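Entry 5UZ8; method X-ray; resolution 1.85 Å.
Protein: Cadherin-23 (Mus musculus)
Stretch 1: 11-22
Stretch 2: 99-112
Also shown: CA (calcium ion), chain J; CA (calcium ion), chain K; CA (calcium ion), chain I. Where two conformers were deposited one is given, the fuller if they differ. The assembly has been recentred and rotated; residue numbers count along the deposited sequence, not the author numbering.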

# COMPACT_ATOMS: atom_id res chain seq x y z
N GLY A 11 24.09 47.00 -23.48
CA GLY A 11 25.14 46.11 -22.94
C GLY A 11 24.69 44.79 -22.36
O GLY A 11 25.49 44.08 -21.77
N ILE A 12 23.42 44.42 -22.54
CA ILE A 12 22.91 43.19 -21.98
C ILE A 12 23.57 41.99 -22.68
O ILE A 12 23.66 41.96 -23.92
CB ILE A 12 21.35 43.12 -22.09
CG1 ILE A 12 20.78 41.90 -21.39
CG2 ILE A 12 20.87 43.15 -23.53
CD1 ILE A 12 21.00 41.91 -19.89
N THR A 13 24.09 41.04 -21.89
CA THR A 13 24.87 39.93 -22.45
C THR A 13 23.98 38.82 -22.97
O THR A 13 24.28 38.25 -24.01
CB THR A 13 25.82 39.33 -21.41
OG1 THR A 13 25.08 39.00 -20.23
CG2 THR A 13 26.91 40.31 -21.08
N TYR A 14 22.91 38.52 -22.23
CA TYR A 14 21.89 37.55 -22.60
C TYR A 14 20.62 37.87 -21.82
O TYR A 14 20.68 38.57 -20.81
CB TYR A 14 22.34 36.10 -22.28
CG TYR A 14 22.66 35.87 -20.82
CD1 TYR A 14 21.64 35.62 -19.89
CD2 TYR A 14 23.98 35.86 -20.35
CE1 TYR A 14 21.93 35.43 -18.54
CE2 TYR A 14 24.26 35.65 -19.00
CZ TYR A 14 23.21 35.44 -18.12
OH TYR A 14 23.44 35.24 -16.77
N TYR A 15 19.49 37.34 -22.28
CA TYR A 15 18.23 37.43 -21.55
C TYR A 15 17.87 36.12 -20.86
O TYR A 15 18.18 35.04 -21.35
CB TYR A 15 17.08 37.77 -22.49
CG TYR A 15 17.15 39.13 -23.15
CD1 TYR A 15 16.80 40.28 -22.47
CD2 TYR A 15 17.48 39.24 -24.51
CE1 TYR A 15 16.81 41.52 -23.11
CE2 TYR A 15 17.51 40.47 -25.14
CZ TYR A 15 17.18 41.61 -24.45
OH TYR A 15 17.19 42.84 -25.09
N THR A 16 17.19 36.22 -19.72
CA THR A 16 16.65 35.04 -19.09
C THR A 16 15.31 35.34 -18.42
O THR A 16 15.04 36.48 -18.01
CB THR A 16 17.66 34.42 -18.12
OG1 THR A 16 17.20 33.12 -17.69
CG2 THR A 16 17.88 35.33 -16.88
N GLU A 17 14.48 34.31 -18.32
CA GLU A 17 13.20 34.41 -17.65
C GLU A 17 12.83 32.99 -17.19
O GLU A 17 13.18 32.01 -17.85
CB GLU A 17 12.19 34.97 -18.66
CG GLU A 17 11.08 35.85 -18.18
CD GLU A 17 11.52 37.13 -17.49
OE1 GLU A 17 11.99 38.11 -18.14
OE2 GLU A 17 11.33 37.18 -16.28
N ARG A 18 12.14 32.90 -16.06
CA ARG A 18 11.51 31.67 -15.63
C ARG A 18 10.16 31.46 -16.31
O ARG A 18 9.41 32.42 -16.53
CB ARG A 18 11.33 31.68 -14.12
CG ARG A 18 12.64 31.60 -13.38
CD ARG A 18 12.54 32.20 -11.98
NE ARG A 18 11.69 31.41 -11.10
CZ ARG A 18 12.04 30.26 -10.51
NH1 ARG A 18 13.23 29.70 -10.73
NH2 ARG A 18 11.18 29.64 -9.69
N VAL A 19 9.85 30.20 -16.62
CA VAL A 19 8.58 29.85 -17.25
C VAL A 19 8.05 28.62 -16.52
O VAL A 19 8.75 27.61 -16.42
CB VAL A 19 8.78 29.50 -18.72
CG1 VAL A 19 7.51 28.98 -19.36
CG2 VAL A 19 9.30 30.73 -19.48
N LEU A 20 6.81 28.69 -16.07
CA LEU A 20 6.19 27.49 -15.46
C LEU A 20 5.90 26.48 -16.53
O LEU A 20 5.29 26.79 -17.57
CB LEU A 20 4.88 27.84 -14.77
CG LEU A 20 4.93 28.84 -13.63
CD1 LEU A 20 3.52 29.22 -13.22
CD2 LEU A 20 5.68 28.25 -12.44
N GLU A 21 6.30 25.23 -16.30
CA GLU A 21 5.86 24.17 -17.19
C GLU A 21 4.33 24.19 -17.31
O GLU A 21 3.63 24.58 -16.38
CB GLU A 21 6.36 22.80 -16.76
CG GLU A 21 5.76 22.31 -15.46
CD GLU A 21 6.02 20.83 -15.21
OE1 GLU A 21 6.20 20.46 -14.02
OE2 GLU A 21 6.02 20.07 -16.20
N GLY A 22 3.84 23.84 -18.49
CA GLY A 22 2.42 23.84 -18.75
C GLY A 22 1.82 25.15 -19.21
O GLY A 22 0.60 25.20 -19.46
CA CA J . 6.43 18.50 -12.75
CA CA K . 5.03 17.87 -16.31
CA CA I . 4.41 15.01 -7.41
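Stretch 2 (99-112) EIPVYLEIVDINDN

Glu 21 joins the two stretches through calcium. Its OE1 binds the chain J ion at 2.3 Å, together with Asp 108 OD1 at 2.2 Å, Ile 109 O at 2.5 Å and Asp 111 OD1 at 2.4 Å. Its OE2 binds the chain K ion at 2.4 Å, as does Asp 111 OD2, also at 2.4 Å. The ions hold these crowded oxygens together. OE1 of Glu 21 also accepts a hydrogen bond from Ile 109 N at 2.8 Å.

Before this site stretch 2 is extended, the end of a strand that begins earlier in the chain and runs to 107. It runs parallel to strand 15-20, with a signed crossing angle of -30° and a closest axis approach of 4.5 Å. The register pairs Tyr 15 with Val 102 and continues stepwise to Leu 20 with Val 107. Tyr 15 N donates to Pro 101 O at 3.0 Å, and Tyr 103 N to Tyr 15 O at 2.9 Å. Glu 17 N to Tyr 103 O is weak at 3.4 Å; that carbonyl also accepts from Thr 16 OG1 at 2.6 Å. Past this weak bond the ladder is regular: Glu 105 N donates to Glu 17 O at 2.8 Å, Val 19 N to Glu 105 O at 2.9 Å, Val 107 N to Val 19 O at 2.8 Å and Glu 21 N to Val 107 O at 3.0 Å.

Ile 106 CD1 packs on Val 19 CB at 4.0 Å. On the other face, Tyr 103 turns its ring edge toward the face of Tyr 14. Residues 108-112 are loop or turn.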

# COMPACT_ATOMS: atom_id res chain seq x y z
N GLU A 99 22.49 39.83 -32.66
CA GLU A 99 21.95 38.60 -32.15
C GLU A 99 22.30 38.45 -30.69
O GLU A 99 23.33 38.91 -30.25
CB GLU A 99 22.50 37.43 -32.93
CG GLU A 99 21.89 37.33 -34.32
CD GLU A 99 22.36 36.14 -35.11
OE1 GLU A 99 22.98 35.22 -34.53
OE2 GLU A 99 22.09 36.12 -36.32
N ILE A 100 21.42 37.80 -29.95
CA ILE A 100 21.65 37.61 -28.54
C ILE A 100 21.01 36.30 -28.07
O ILE A 100 19.95 35.92 -28.59
CB ILE A 100 21.11 38.81 -27.75
CG1 ILE A 100 21.56 38.75 -26.28
CG2 ILE A 100 19.60 38.94 -27.86
CD1 ILE A 100 21.32 40.04 -25.53
N PRO A 101 21.61 35.63 -27.08
CA PRO A 101 20.98 34.43 -26.56
C PRO A 101 19.88 34.71 -25.56
O PRO A 101 19.94 35.71 -24.79
CB PRO A 101 22.12 33.66 -25.88
CG PRO A 101 23.35 34.44 -26.08
CD PRO A 101 22.99 35.79 -26.58
N VAL A 102 18.92 33.80 -25.55
CA VAL A 102 17.87 33.77 -24.54
C VAL A 102 17.88 32.41 -23.87
O VAL A 102 18.00 31.37 -24.53
CB VAL A 102 16.47 34.09 -25.12
CG1 VAL A 102 15.41 34.05 -24.02
CG2 VAL A 102 16.45 35.47 -25.77
N TYR A 103 17.74 32.43 -22.54
CA TYR A 103 17.72 31.20 -21.74
C TYR A 103 16.43 31.22 -20.88
O TYR A 103 16.36 31.96 -19.90
CB TYR A 103 18.95 31.08 -20.85
CG TYR A 103 20.30 31.18 -21.56
CD1 TYR A 103 20.80 30.13 -22.32
CD2 TYR A 103 21.08 32.32 -21.46
CE1 TYR A 103 22.03 30.20 -22.96
CE2 TYR A 103 22.29 32.43 -22.12
CZ TYR A 103 22.76 31.37 -22.86
OH TYR A 103 24.00 31.48 -23.46
N LEU A 104 15.44 30.41 -21.25
CA LEU A 104 14.23 30.31 -20.46
C LEU A 104 14.33 29.12 -19.51
O LEU A 104 14.51 27.97 -19.94
CB LEU A 104 12.98 30.20 -21.34
CG LEU A 104 12.75 31.31 -22.34
CD1 LEU A 104 11.50 30.99 -23.17
CD2 LEU A 104 12.65 32.66 -21.67
N GLU A 105 14.23 29.42 -18.23
CA GLU A 105 14.42 28.46 -17.15
C GLU A 105 13.06 27.84 -16.83
O GLU A 105 12.18 28.52 -16.33
CB GLU A 105 14.98 29.18 -15.93
CG GLU A 105 15.25 28.32 -14.69
CD GLU A 105 15.97 29.11 -13.60
OE1 GLU A 105 16.07 30.35 -13.70
OE2 GLU A 105 16.45 28.50 -12.66
N ILE A 106 12.89 26.58 -17.17
CA ILE A 106 11.60 25.93 -16.93
C ILE A 106 11.46 25.59 -15.44
O ILE A 106 12.40 25.10 -14.81
CB ILE A 106 11.40 24.70 -17.84
CG1 ILE A 106 11.63 25.05 -19.32
CG2 ILE A 106 10.00 24.14 -17.69
CD1 ILE A 106 10.89 26.30 -19.76
N VAL A 107 10.28 25.85 -14.88
CA VAL A 107 10.02 25.67 -13.45
C VAL A 107 9.08 24.49 -13.28
O VAL A 107 8.03 24.43 -13.93
CB VAL A 107 9.37 26.92 -12.87
CG1 VAL A 107 9.03 26.73 -11.39
CG2 VAL A 107 10.30 28.11 -13.05
N ASP A 108 9.47 23.55 -12.43
CA ASP A 108 8.67 22.37 -12.13
C ASP A 108 7.40 22.80 -11.39
O ASP A 108 7.46 23.60 -10.44
CB ASP A 108 9.51 21.45 -11.24
CG ASP A 108 8.84 20.14 -10.87
OD1 ASP A 108 8.10 19.54 -11.70
OD2 ASP A 108 9.14 19.66 -9.74
N ILE A 109 6.28 22.22 -11.78
CA ILE A 109 5.04 22.26 -10.98
C ILE A 109 4.69 20.84 -10.53
O ILE A 109 5.18 19.86 -11.09
CB ILE A 109 3.84 22.92 -11.73
CG1 ILE A 109 3.25 21.98 -12.77
CG2 ILE A 109 4.24 24.26 -12.33
CD1 ILE A 109 2.10 22.55 -13.60
N ASN A 110 3.85 20.73 -9.52
CA ASN A 110 3.51 19.45 -8.96
C ASN A 110 2.37 18.82 -9.75
O ASN A 110 1.22 18.74 -9.28
CB ASN A 110 3.17 19.57 -7.47
CG ASN A 110 3.04 18.21 -6.81
OD1 ASN A 110 3.61 17.24 -7.28
ND2 ASN A 110 2.30 18.13 -5.72
N ASP A 111 2.71 18.33 -10.95
CA ASP A 111 1.73 17.76 -11.87
C ASP A 111 1.79 16.22 -12.00
O ASP A 111 1.07 15.65 -12.84
CB ASP A 111 1.76 18.46 -13.24
CG ASP A 111 3.11 18.38 -13.96
OD1 ASP A 111 4.17 18.10 -13.35
OD2 ASP A 111 3.14 18.71 -15.18
N ASN A 112 2.59 15.56 -11.18
CA ASN A 112 2.62 14.10 -11.16
C ASN A 112 2.27 13.58 -9.76
O ASN A 112 2.79 14.07 -8.75
CB ASN A 112 3.97 13.56 -11.59
CG ASN A 112 4.22 13.79 -13.08
OD1 ASN A 112 3.82 12.96 -13.90
ND2 ASN A 112 4.80 14.95 -13.42
O HOH W 1 15.81 32.67 -15.42
O HOH W 2 4.22 15.66 -16.25
O HOH W 3 3.60 18.12 -18.29